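Local coordinates for protein RNA silencing suppressor p19 (Tomato bushy stunt virus, PDB 4J39) that probably suppresses host RNA silencing by binding small interfering RNA duplexes as a homodimer and selecting them by the length of the duplex, at residues 10-15 against 49-53; 31-37 against 93-97; 64-68 against 115-120. One frame throughout, in Å; residues are numbered along the deposited sequence.

Contact 1: 10-15 against 49-53; sequences LPDESP and KRYLR. With SO4 (sulfate ion), chain C; nucleotides of chain B.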
loop_
_atom_site.group_PDB
_atom_site.type_symbol
_atom_site.label_atom_id
_atom_site.label_comp_id
_atom_site.label_asym_id
_atom_site.label_seq_id
_atom_site.Cartn_x
_atom_site.Cartn_y
_atom_site.Cartn_z
ATOM N N LEU A 10 -6.563 1.972 -20.742
ATOM C CA LEU A 10 -6.634 3.310 -21.193
ATOM C C LEU A 10 -5.186 3.762 -21.514
ATOM O O LEU A 10 -4.253 3.307 -20.893
ATOM C CB LEU A 10 -7.135 4.200 -20.049
ATOM C CG LEU A 10 -8.564 4.095 -19.515
ATOM C CD1 LEU A 10 -8.779 5.062 -18.387
ATOM C CD2 LEU A 10 -9.642 4.221 -20.664
ATOM N N PRO A 11 -5.057 4.664 -22.488
ATOM C CA PRO A 11 -3.707 5.120 -22.875
ATOM C C PRO A 11 -3.001 5.980 -21.849
ATOM O O PRO A 11 -3.711 6.562 -20.998
ATOM C CB PRO A 11 -3.966 6.032 -24.045
ATOM C CG PRO A 11 -5.369 6.034 -24.269
ATOM C CD PRO A 11 -6.098 5.212 -23.348
ATOM N N ASP A 12 -1.665 6.121 -21.917
ATOM C CA ASP A 12 -1.003 7.079 -21.032
ATOM C C ASP A 12 -1.420 8.490 -21.327
ATOM O O ASP A 12 -1.685 8.863 -22.471
ATOM C CB ASP A 12 0.532 6.966 -21.201
ATOM C CG ASP A 12 1.311 7.748 -20.182
ATOM O OD1 ASP A 12 1.265 7.387 -19.022
ATOM O OD2 ASP A 12 1.968 8.715 -20.587
ATOM N N GLU A 13 -1.380 9.343 -20.293
ATOM C CA GLU A 13 -1.804 10.724 -20.332
ATOM C C GLU A 13 -0.772 11.649 -19.743
ATOM O O GLU A 13 -1.048 12.772 -19.214
ATOM C CB GLU A 13 -3.176 10.926 -19.645
ATOM C CG GLU A 13 -4.319 10.093 -20.371
ATOM C CD GLU A 13 -5.605 9.949 -19.642
ATOM O OE1 GLU A 13 -5.660 10.378 -18.458
ATOM O OE2 GLU A 13 -6.575 9.259 -20.193
ATOM N N SER A 14 0.495 11.213 -19.802
ATOM C CA SER A 14 1.550 12.098 -19.279
ATOM C C SER A 14 1.535 13.462 -19.920
ATOM O O SER A 14 1.474 13.607 -21.136
ATOM C CB SER A 14 2.983 11.477 -19.577
ATOM O OG SER A 14 3.091 10.283 -18.871
ATOM N N PRO A 15 1.731 14.551 -19.119
ATOM C CA PRO A 15 1.797 15.834 -19.720
ATOM C C PRO A 15 3.195 16.178 -20.270
ATOM O O PRO A 15 4.170 15.649 -19.716
ATOM C CB PRO A 15 1.673 16.807 -18.519
ATOM C CG PRO A 15 1.976 16.042 -17.358
ATOM C CD PRO A 15 1.709 14.605 -17.647
ATOM N N LYS A 49 3.471 1.402 -16.968
ATOM C CA LYS A 49 3.205 2.656 -16.204
ATOM C C LYS A 49 2.152 3.529 -16.842
ATOM O O LYS A 49 2.041 3.612 -18.070
ATOM C CB LYS A 49 4.434 3.481 -16.032
ATOM C CG LYS A 49 5.554 2.879 -15.173
ATOM C CD LYS A 49 6.862 3.731 -15.257
ATOM C CE LYS A 49 8.031 3.074 -14.391
ATOM N NZ LYS A 49 9.021 4.114 -13.917
ATOM N N ARG A 50 1.359 4.253 -16.015
ATOM C CA ARG A 50 0.422 5.214 -16.533
ATOM C C ARG A 50 0.425 6.504 -15.691
ATOM O O ARG A 50 0.488 6.413 -14.432
ATOM C CB ARG A 50 -1.065 4.720 -16.623
ATOM C CG ARG A 50 -1.401 3.661 -17.607
ATOM C CD ARG A 50 -1.329 4.251 -18.996
ATOM N NE ARG A 50 -1.632 3.241 -20.026
ATOM C CZ ARG A 50 -0.735 2.425 -20.567
ATOM N NH1 ARG A 50 0.528 2.382 -20.149
ATOM N NH2 ARG A 50 -1.131 1.616 -21.513
ATOM N N TYR A 51 0.387 7.640 -16.343
ATOM C CA TYR A 51 -0.045 8.890 -15.707
ATOM C C TYR A 51 -1.440 9.146 -16.245
ATOM O O TYR A 51 -1.624 9.185 -17.456
ATOM C CB TYR A 51 0.862 10.021 -16.069
ATOM C CG TYR A 51 0.602 11.269 -15.267
ATOM C CD1 TYR A 51 -0.411 12.152 -15.604
ATOM C CD2 TYR A 51 1.383 11.545 -14.202
ATOM C CE1 TYR A 51 -0.597 13.330 -14.818
ATOM C CE2 TYR A 51 1.194 12.650 -13.403
ATOM C CZ TYR A 51 0.157 13.526 -13.702
ATOM O OH TYR A 51 0.030 14.668 -12.957
ATOM N N LEU A 52 -2.438 9.360 -15.355
ATOM C CA LEU A 52 -3.850 9.497 -15.777
ATOM C C LEU A 52 -4.377 10.810 -15.110
ATOM O O LEU A 52 -4.109 11.031 -13.917
ATOM C CB LEU A 52 -4.652 8.341 -15.338
ATOM C CG LEU A 52 -4.400 7.003 -16.122
ATOM C CD1 LEU A 52 -5.100 5.852 -15.406
ATOM C CD2 LEU A 52 -4.640 7.169 -17.601
ATOM N N ARG A 53 -5.149 11.560 -15.899
ATOM C CA ARG A 53 -5.735 12.862 -15.430
ATOM C C ARG A 53 -6.799 12.534 -14.483
ATOM O O ARG A 53 -7.626 11.647 -14.712
ATOM C CB ARG A 53 -6.235 13.713 -16.607
ATOM C CG ARG A 53 -5.198 13.872 -17.698
ATOM C CD ARG A 53 -3.933 14.444 -17.064
ATOM N NE ARG A 53 -2.820 14.527 -18.058
ATOM C CZ ARG A 53 -2.599 15.566 -18.809
ATOM N NH1 ARG A 53 -1.624 15.595 -19.706
ATOM N NH2 ARG A 53 -3.302 16.721 -18.554
HETATM S S SO4 C . 2.137 -0.079 -22.310
HETATM O O1 SO4 C . 1.542 -0.221 -20.919
HETATM O O2 SO4 C . 2.693 -1.407 -22.703
HETATM O O3 SO4 C . 3.169 0.885 -22.272
HETATM O O4 SO4 C . 1.076 0.298 -23.145
ATOM O OP3 C B 1 3.750 14.283 -10.574
ATOM P P C B 1 3.179 15.499 -11.209
ATOM O OP1 C B 1 1.708 15.475 -11.012
ATOM O OP2 C B 1 3.975 16.734 -10.804
ATOM O "O5'" C B 1 3.336 15.239 -12.777
ATOM C "C5'" C B 1 4.619 14.795 -13.277
ATOM C "C4'" C B 1 4.693 14.679 -14.794
ATOM O "O4'" C B 1 4.845 15.973 -15.446
ATOM C "C3'" C B 1 5.883 13.889 -15.227
ATOM O "O3'" C B 1 5.623 12.493 -15.093
ATOM C "C2'" C B 1 6.080 14.402 -16.667
ATOM O "O2'" C B 1 5.123 13.933 -17.633
ATOM C "C1'" C B 1 5.888 15.881 -16.416
ATOM N N1 C B 1 7.133 16.638 -15.875
ATOM C C2 C B 1 8.170 16.956 -16.735
ATOM O O2 C B 1 8.073 16.617 -17.903
ATOM N N3 C B 1 9.275 17.664 -16.269
ATOM C C4 C B 1 9.329 18.009 -14.974
ATOM N N4 C B 1 10.412 18.704 -14.541
ATOM C C5 C B 1 8.275 17.685 -14.066
ATOM C C6 C B 1 7.213 16.994 -14.565
HETATM O O HOH W 1 -3.576 0.968 -23.322
#

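Contact 2: 31-37 against 93-97; sequences QDNPLGF and RFRGV. With SO4 (sulfate ion), chain F; nucleotides of chain D.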
loop_
_atom_site.group_PDB
_atom_site.type_symbol
_atom_site.label_atom_id
_atom_site.label_comp_id
_atom_site.label_asym_id
_atom_site.label_seq_id
_atom_site.Cartn_x
_atom_site.Cartn_y
_atom_site.Cartn_z
ATOM N N GLN A 31 1.022 20.872 -4.805
ATOM C CA GLN A 31 1.093 19.367 -4.734
ATOM C C GLN A 31 -0.263 18.674 -4.508
ATOM O O GLN A 31 -0.440 17.538 -4.940
ATOM C CB GLN A 31 2.095 18.881 -3.619
ATOM C CG GLN A 31 1.642 17.573 -2.811
ATOM C CD GLN A 31 2.627 17.090 -1.737
ATOM O OE1 GLN A 31 3.731 16.624 -2.056
ATOM N NE2 GLN A 31 2.219 17.170 -0.463
ATOM N N ASP A 32 -1.185 19.347 -3.814
ATOM C CA ASP A 32 -2.536 18.824 -3.601
ATOM C C ASP A 32 -3.478 18.980 -4.797
ATOM O O ASP A 32 -4.535 18.394 -4.747
ATOM C CB ASP A 32 -3.188 19.419 -2.305
ATOM C CG ASP A 32 -2.646 18.767 -1.003
ATOM O OD1 ASP A 32 -2.646 19.447 0.042
ATOM O OD2 ASP A 32 -2.238 17.573 -0.997
ATOM N N ASN A 33 -3.127 19.750 -5.845
ATOM C CA ASN A 33 -3.964 19.823 -7.106
ATOM C C ASN A 33 -3.220 19.559 -8.420
ATOM O O ASN A 33 -3.188 20.387 -9.296
ATOM C CB ASN A 33 -4.848 21.065 -7.166
ATOM C CG ASN A 33 -6.047 20.942 -6.196
ATOM O OD1 ASN A 33 -7.081 20.282 -6.502
ATOM N ND2 ASN A 33 -5.880 21.479 -5.014
ATOM N N PRO A 34 -2.615 18.369 -8.508
ATOM C CA PRO A 34 -1.843 17.926 -9.670
ATOM C C PRO A 34 -2.773 17.678 -10.835
ATOM O O PRO A 34 -3.972 17.590 -10.647
ATOM C CB PRO A 34 -1.230 16.648 -9.175
ATOM C CG PRO A 34 -2.132 16.067 -8.240
ATOM C CD PRO A 34 -2.783 17.282 -7.534
ATOM N N LEU A 35 -2.196 17.507 -12.002
ATOM C CA LEU A 35 -2.978 17.108 -13.208
ATOM C C LEU A 35 -3.606 15.744 -13.054
ATOM O O LEU A 35 -4.672 15.482 -13.558
ATOM C CB LEU A 35 -2.106 17.205 -14.474
ATOM C CG LEU A 35 -1.743 18.614 -14.908
ATOM C CD1 LEU A 35 -0.603 18.448 -15.927
ATOM C CD2 LEU A 35 -2.955 19.475 -15.489
ATOM N N GLY A 36 -2.939 14.868 -12.328
ATOM C CA GLY A 36 -3.424 13.511 -12.107
ATOM C C GLY A 36 -2.577 12.689 -11.195
ATOM O O GLY A 36 -1.869 13.240 -10.294
ATOM N N PHE A 37 -2.472 11.385 -11.477
ATOM C CA PHE A 37 -1.803 10.483 -10.551
ATOM C C PHE A 37 -0.966 9.520 -11.439
ATOM O O PHE A 37 -1.250 9.412 -12.655
ATOM C CB PHE A 37 -2.783 9.742 -9.656
ATOM C CG PHE A 37 -3.645 8.744 -10.384
ATOM C CD1 PHE A 37 -3.275 7.413 -10.483
ATOM C CD2 PHE A 37 -4.912 9.143 -10.954
ATOM C CE1 PHE A 37 -4.045 6.446 -11.107
ATOM C CE2 PHE A 37 -5.651 8.199 -11.595
ATOM C CZ PHE A 37 -5.219 6.840 -11.676
ATOM N N ARG A 93 0.818 6.702 -6.826
ATOM C CA ARG A 93 1.218 7.877 -6.143
ATOM C C ARG A 93 0.287 9.058 -6.483
ATOM O O ARG A 93 -0.016 9.338 -7.681
ATOM C CB ARG A 93 2.662 8.212 -6.483
ATOM C CG ARG A 93 3.050 9.547 -5.911
ATOM C CD ARG A 93 4.433 9.633 -5.569
ATOM N NE ARG A 93 4.779 10.931 -4.959
ATOM C CZ ARG A 93 5.983 11.217 -4.490
ATOM N NH1 ARG A 93 6.938 10.297 -4.548
ATOM N NH2 ARG A 93 6.255 12.416 -4.005
ATOM N N PHE A 94 -0.218 9.697 -5.415
ATOM C CA PHE A 94 -1.091 10.852 -5.573
ATOM C C PHE A 94 -0.887 11.806 -4.378
ATOM O O PHE A 94 -0.888 11.342 -3.219
ATOM C CB PHE A 94 -2.532 10.361 -5.670
ATOM C CG PHE A 94 -3.512 11.437 -5.940
ATOM C CD1 PHE A 94 -3.385 12.314 -7.012
ATOM C CD2 PHE A 94 -4.645 11.571 -5.069
ATOM C CE1 PHE A 94 -4.381 13.311 -7.269
ATOM C CE2 PHE A 94 -5.566 12.576 -5.286
ATOM C CZ PHE A 94 -5.455 13.411 -6.361
ATOM N N ARG A 95 -0.620 13.074 -4.655
ATOM C CA ARG A 95 -0.579 14.109 -3.571
ATOM C C ARG A 95 0.416 13.752 -2.432
ATOM O O ARG A 95 0.112 13.837 -1.239
ATOM C CB ARG A 95 -1.969 14.277 -2.982
ATOM C CG ARG A 95 -2.978 14.870 -4.008
ATOM C CD ARG A 95 -4.381 14.850 -3.418
ATOM N NE ARG A 95 -4.448 15.623 -2.188
ATOM C CZ ARG A 95 -5.314 15.437 -1.187
ATOM N NH1 ARG A 95 -6.240 14.444 -1.233
ATOM N NH2 ARG A 95 -5.249 16.266 -0.119
ATOM N N GLY A 96 1.608 13.305 -2.819
ATOM C CA GLY A 96 2.649 13.098 -1.859
ATOM C C GLY A 96 2.667 11.711 -1.205
ATOM O O GLY A 96 3.594 11.355 -0.458
ATOM N N VAL A 97 1.618 10.889 -1.442
ATOM C CA VAL A 97 1.557 9.594 -0.826
ATOM C C VAL A 97 1.572 8.467 -1.877
ATOM O O VAL A 97 0.859 8.558 -2.887
ATOM C CB VAL A 97 0.383 9.381 0.250
ATOM C CG1 VAL A 97 -0.405 10.696 0.793
ATOM C CG2 VAL A 97 -0.140 7.975 0.420
HETATM S S SO4 F . 3.920 14.494 -5.342
HETATM O O1 SO4 F . 2.953 13.301 -5.386
HETATM O O2 SO4 F . 4.742 14.690 -4.132
HETATM O O3 SO4 F . 4.926 14.474 -6.426
HETATM O O4 SO4 F . 3.080 15.687 -5.407
ATOM P P G D 13 9.048 10.969 -1.794
ATOM O OP1 G D 13 7.967 11.981 -1.511
ATOM O OP2 G D 13 9.569 10.787 -3.162
ATOM O "O5'" G D 13 10.281 11.332 -0.837
ATOM C "C5'" G D 13 10.057 11.598 0.528
ATOM C "C4'" G D 13 11.367 11.781 1.256
ATOM O "O4'" G D 13 12.034 10.518 1.261
ATOM C "C3'" G D 13 12.417 12.718 0.620
ATOM O "O3'" G D 13 12.093 14.072 0.958
ATOM C "C2'" G D 13 13.686 12.241 1.288
ATOM O "O2'" G D 13 13.782 12.605 2.632
ATOM C "C1'" G D 13 13.441 10.747 1.189
ATOM N N9 G D 13 13.922 10.111 -0.016
ATOM C C8 G D 13 13.230 9.732 -1.118
ATOM N N7 G D 13 13.968 9.133 -2.040
ATOM C C5 G D 13 15.250 9.206 -1.509
ATOM C C6 G D 13 16.539 8.791 -2.050
ATOM O O6 G D 13 16.782 8.222 -3.112
ATOM N N1 G D 13 17.647 9.063 -1.190
ATOM C C2 G D 13 17.554 9.702 0.015
ATOM N N2 G D 13 18.728 9.911 0.678
ATOM N N3 G D 13 16.372 10.126 0.536
ATOM C C4 G D 13 15.249 9.807 -0.277
ATOM P P U D 12 7.770 6.544 -5.145
ATOM O OP1 U D 12 6.584 7.388 -5.502
ATOM O OP2 U D 12 8.780 6.619 -6.150
ATOM O "O5'" U D 12 8.342 6.898 -3.710
ATOM C "C5'" U D 12 7.458 6.912 -2.554
ATOM C "C4'" U D 12 8.198 7.202 -1.275
ATOM O "O4'" U D 12 9.149 6.125 -1.086
ATOM C "C3'" U D 12 9.131 8.414 -1.311
ATOM O "O3'" U D 12 8.500 9.641 -1.107
ATOM C "C2'" U D 12 10.012 8.105 -0.117
ATOM O "O2'" U D 12 9.364 8.190 1.141
ATOM C "C1'" U D 12 10.287 6.656 -0.433
ATOM N N1 U D 12 11.417 6.324 -1.339
ATOM C C2 U D 12 12.663 6.309 -0.779
ATOM O O2 U D 12 12.873 6.666 0.358
ATOM N N3 U D 12 13.681 5.923 -1.639
ATOM C C4 U D 12 13.646 5.545 -2.960
ATOM O O4 U D 12 14.712 5.188 -3.506
ATOM C C5 U D 12 12.295 5.560 -3.498
ATOM C C6 U D 12 11.269 5.951 -2.676
#

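Contact 3: 64-68 against 115-120; sequences VLGSW and AIRSKQ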
loop_
_atom_site.group_PDB
_atom_site.type_symbol
_atom_site.label_atom_id
_atom_site.label_comp_id
_atom_site.label_asym_id
_atom_site.label_seq_id
_atom_site.Cartn_x
_atom_site.Cartn_y
_atom_site.Cartn_z
ATOM N N VAL A 64 -11.106 6.766 -14.216
ATOM C CA VAL A 64 -9.704 6.259 -13.939
ATOM C C VAL A 64 -9.665 4.867 -13.239
ATOM O O VAL A 64 -8.683 4.104 -13.347
ATOM C CB VAL A 64 -8.774 7.315 -13.252
ATOM C CG1 VAL A 64 -8.715 8.641 -13.978
ATOM C CG2 VAL A 64 -9.257 7.580 -11.729
ATOM N N LEU A 65 -10.700 4.508 -12.433
ATOM C CA LEU A 65 -10.847 3.220 -11.862
ATOM C C LEU A 65 -10.997 2.192 -12.990
ATOM O O LEU A 65 -10.765 1.003 -12.768
ATOM C CB LEU A 65 -12.039 3.307 -10.956
ATOM C CG LEU A 65 -11.896 3.456 -9.476
ATOM C CD1 LEU A 65 -10.558 3.230 -8.734
ATOM C CD2 LEU A 65 -13.061 4.076 -8.668
ATOM N N GLY A 66 -11.375 2.644 -14.203
ATOM C CA GLY A 66 -11.513 1.708 -15.367
ATOM C C GLY A 66 -10.166 1.422 -16.012
ATOM O O GLY A 66 -10.113 0.718 -17.003
ATOM N N SER A 67 -9.058 1.928 -15.463
ATOM C CA SER A 67 -7.740 1.828 -16.247
ATOM C C SER A 67 -7.155 0.422 -16.226
ATOM O O SER A 67 -6.289 0.056 -17.085
ATOM C CB SER A 67 -6.748 2.871 -15.732
ATOM O OG SER A 67 -6.317 2.490 -14.512
ATOM N N TRP A 68 -7.592 -0.417 -15.315
ATOM C CA TRP A 68 -7.267 -1.811 -15.225
ATOM C C TRP A 68 -8.264 -2.586 -14.442
ATOM O O TRP A 68 -8.943 -2.034 -13.589
ATOM C CB TRP A 68 -5.799 -2.039 -14.699
ATOM C CG TRP A 68 -5.569 -1.531 -13.294
ATOM C CD1 TRP A 68 -5.094 -0.305 -12.950
ATOM C CD2 TRP A 68 -5.876 -2.217 -12.110
ATOM N NE1 TRP A 68 -5.049 -0.212 -11.563
ATOM C CE2 TRP A 68 -5.550 -1.351 -11.009
ATOM C CE3 TRP A 68 -6.325 -3.486 -11.819
ATOM C CZ2 TRP A 68 -5.727 -1.774 -9.660
ATOM C CZ3 TRP A 68 -6.499 -3.900 -10.544
ATOM C CH2 TRP A 68 -6.190 -3.044 -9.465
ATOM N N ALA A 115 -5.154 -3.855 -4.405
ATOM C CA ALA A 115 -4.705 -2.748 -5.271
ATOM C C ALA A 115 -5.902 -1.819 -5.636
ATOM O O ALA A 115 -5.799 -0.619 -5.570
ATOM C CB ALA A 115 -4.031 -3.334 -6.555
ATOM N N ILE A 116 -7.051 -2.391 -5.971
ATOM C CA ILE A 116 -8.143 -1.574 -6.422
ATOM C C ILE A 116 -8.777 -0.754 -5.240
ATOM O O ILE A 116 -9.120 0.383 -5.442
ATOM C CB ILE A 116 -9.268 -2.379 -7.176
ATOM C CG1 ILE A 116 -10.152 -1.413 -7.864
ATOM C CG2 ILE A 116 -9.968 -3.392 -6.394
ATOM C CD1 ILE A 116 -9.567 -0.711 -8.954
ATOM N N ARG A 117 -8.777 -1.403 -4.083
ATOM C CA ARG A 117 -9.291 -0.811 -2.816
ATOM C C ARG A 117 -8.317 0.351 -2.445
ATOM O O ARG A 117 -8.729 1.497 -2.156
ATOM C CB ARG A 117 -9.361 -1.861 -1.691
ATOM C CG ARG A 117 -10.396 -2.967 -1.831
ATOM C CD ARG A 117 -10.509 -3.893 -0.559
ATOM N NE ARG A 117 -11.476 -5.012 -0.621
ATOM C CZ ARG A 117 -11.895 -5.637 -1.764
ATOM N NH1 ARG A 117 -11.479 -5.316 -3.029
ATOM N NH2 ARG A 117 -12.724 -6.657 -1.651
ATOM N N SER A 118 -7.008 0.094 -2.618
ATOM C CA SER A 118 -5.999 1.154 -2.305
ATOM C C SER A 118 -6.127 2.373 -3.175
ATOM O O SER A 118 -6.059 3.530 -2.745
ATOM C CB SER A 118 -4.591 0.567 -2.535
ATOM O OG SER A 118 -4.237 -0.432 -1.582
ATOM N N LYS A 119 -6.277 2.086 -4.458
ATOM C CA LYS A 119 -6.431 3.118 -5.453
ATOM C C LYS A 119 -7.689 3.982 -5.084
ATOM O O LYS A 119 -7.618 5.157 -5.114
ATOM C CB LYS A 119 -6.637 2.525 -6.884
ATOM C CG LYS A 119 -6.787 3.525 -7.950
ATOM C CD LYS A 119 -6.877 2.771 -9.332
ATOM C CE LYS A 119 -6.901 3.633 -10.536
ATOM N NZ LYS A 119 -6.723 2.779 -11.812
ATOM N N GLN A 120 -8.788 3.328 -4.956
ATOM C CA GLN A 120 -10.046 4.056 -4.586
ATOM C C GLN A 120 -9.860 4.972 -3.311
ATOM O O GLN A 120 -10.136 6.168 -3.389
ATOM C CB GLN A 120 -11.130 3.011 -4.262
ATOM C CG GLN A 120 -11.651 2.146 -5.472
ATOM C CD GLN A 120 -12.368 0.797 -5.124
ATOM O OE1 GLN A 120 -12.792 0.102 -6.022
ATOM N NE2 GLN A 120 -12.516 0.460 -3.839
HETATM O O HOH W 2 -8.330 0.422 -11.829
#

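Contact 1: 10-15 against 49-53
Residues 49-53 of strand 46-53 are crossed by the loop 10-15, steeply, at 75° end to end. K49 O accepts from R50 NH1 at 2.9 Å. The R50 side chain leaves the strand sideways and its end reaches the loop. Its NE donates to L10 O at 2.8 Å, while NH1 and NH2 hold a sulfate ion, probably from the crystallisation liquor. Y51 N donates to the side-chain OD1 of D12 at 2.8 Å, and Y51 O accepts from E13 N at 2.9 Å. D12 OD2 closes an Asx turn with S14 N at 3.0 Å. P15 CD makes a CH-pi contact over the Y51 ring. Y51 OH donates to OP1 of the RNA's 5'-terminal nucleotide C1 at 2.7 Å, and C1 O2' donates to P15 O at 2.9 Å, consistent with recognition of the duplex end by a length-selecting protein. L52 brings CD2 to 3.6 Å from P11 O. R53 N donates to E13 OE1 at 2.9 Å, and R53 NE and NH1 share E13 O. Strand 46-53 is one of the two outermost strands of the sheet within this chain, paired with strand 36-43. R53 also bridges to E19 on helix 17-26, and E13 to R63 on helix 58-65.

Contact 2: 31-37 against 93-97
Strands 87-94 and 97-104 form a beta hairpin, joined by a type I' turn from F94 to V97. Residues 31-35 form a loop that runs past it into strand 36-43. R95 has the most surface covered here. Its NE forms a salt bridge with D32 OD2 at 3.2 Å. The same guanidinium donates from NH1 to L125 O and bridges from NH2 to the C-terminal carboxylate of P127, so it ties the turn to the chain end as well as to the loop. F94 packs against both P34 and F37. Its CE1 is 3.7 Å from P34 CG, and its CD1 is 3.7 Å from F37 CB. Next to it, R93 NH1 grips the phosphates of two successive RNA nucleotides, a uridine and a guanosine. The same hairpin end therefore carries an RNA-phosphate contact and the packing against 31-37. At G96 the backbone angles call for glycine, since a CB would jam against the carbonyl before it. G96 N donates to O1 of a bound sulfate ion at 2.9 Å.

Contact 3: 64-68 against 115-120
A helix end with the turn after it meets helix 108-124 here, beside the antiparallel sheet of the p19 alpha+beta fold. The end of helix 58-65 and its turn pack against the middle of the long helix. L65 is one bump. Its CD1 settles in a hollow lined by three side chains of the long helix: Q120 CG at 3.6 Å, K119 CD at 3.8 Å and I116 CD1 at 4.1 Å. W68 is the other bump. The far edge of its indole pushes against the helix, with CH2 3.6 Å from A115 CB and 3.9 Å from I116 CB. I116 CD1 lies over one face of the ring. Between L65 and W68 a gap remains, and K119 fills it. Its side chain is fully extended, so its amine reaches the turn, where NZ donates to V64 O at 2.8 Å. The charge is met by E39 of strand 36-43, which also accepts from S67 OG. E39 thus joins sheet, turn and helix at one buried polar point. W68 is also flanked by aromatic rings of the sheet, meeting W41 edge-to-face. This packing is about 12 Å at its nearest atom from the RNA. A water sits among these groups: it accepts from K119 NZ at 2.9 Å and donates to L65 O at 2.7 Å and W68 O at 3.1 Å.

From the N terminus, the chain opens contact 1 at 10-15, makes helix 17-26 and opens contact 2 at 31-37. Contact 1 then closes at 49-53, so these two cross. Contact 3 opens later, at 64-68, in series with contact 1. Contact 2 closes at 93-97 and contact 3 at 115-120, so these two also cross. Contact 1 lays the N-terminal loop on an outer strand. Contact 2 joins the start of strand 36-43 to a hairpin. Contact 3 sets the turn after helix 58-65 against helix 108-124. All three touch: L52 N probably bonds to F37 O, L52 packs on S67, and F37 meets both V64 and K119.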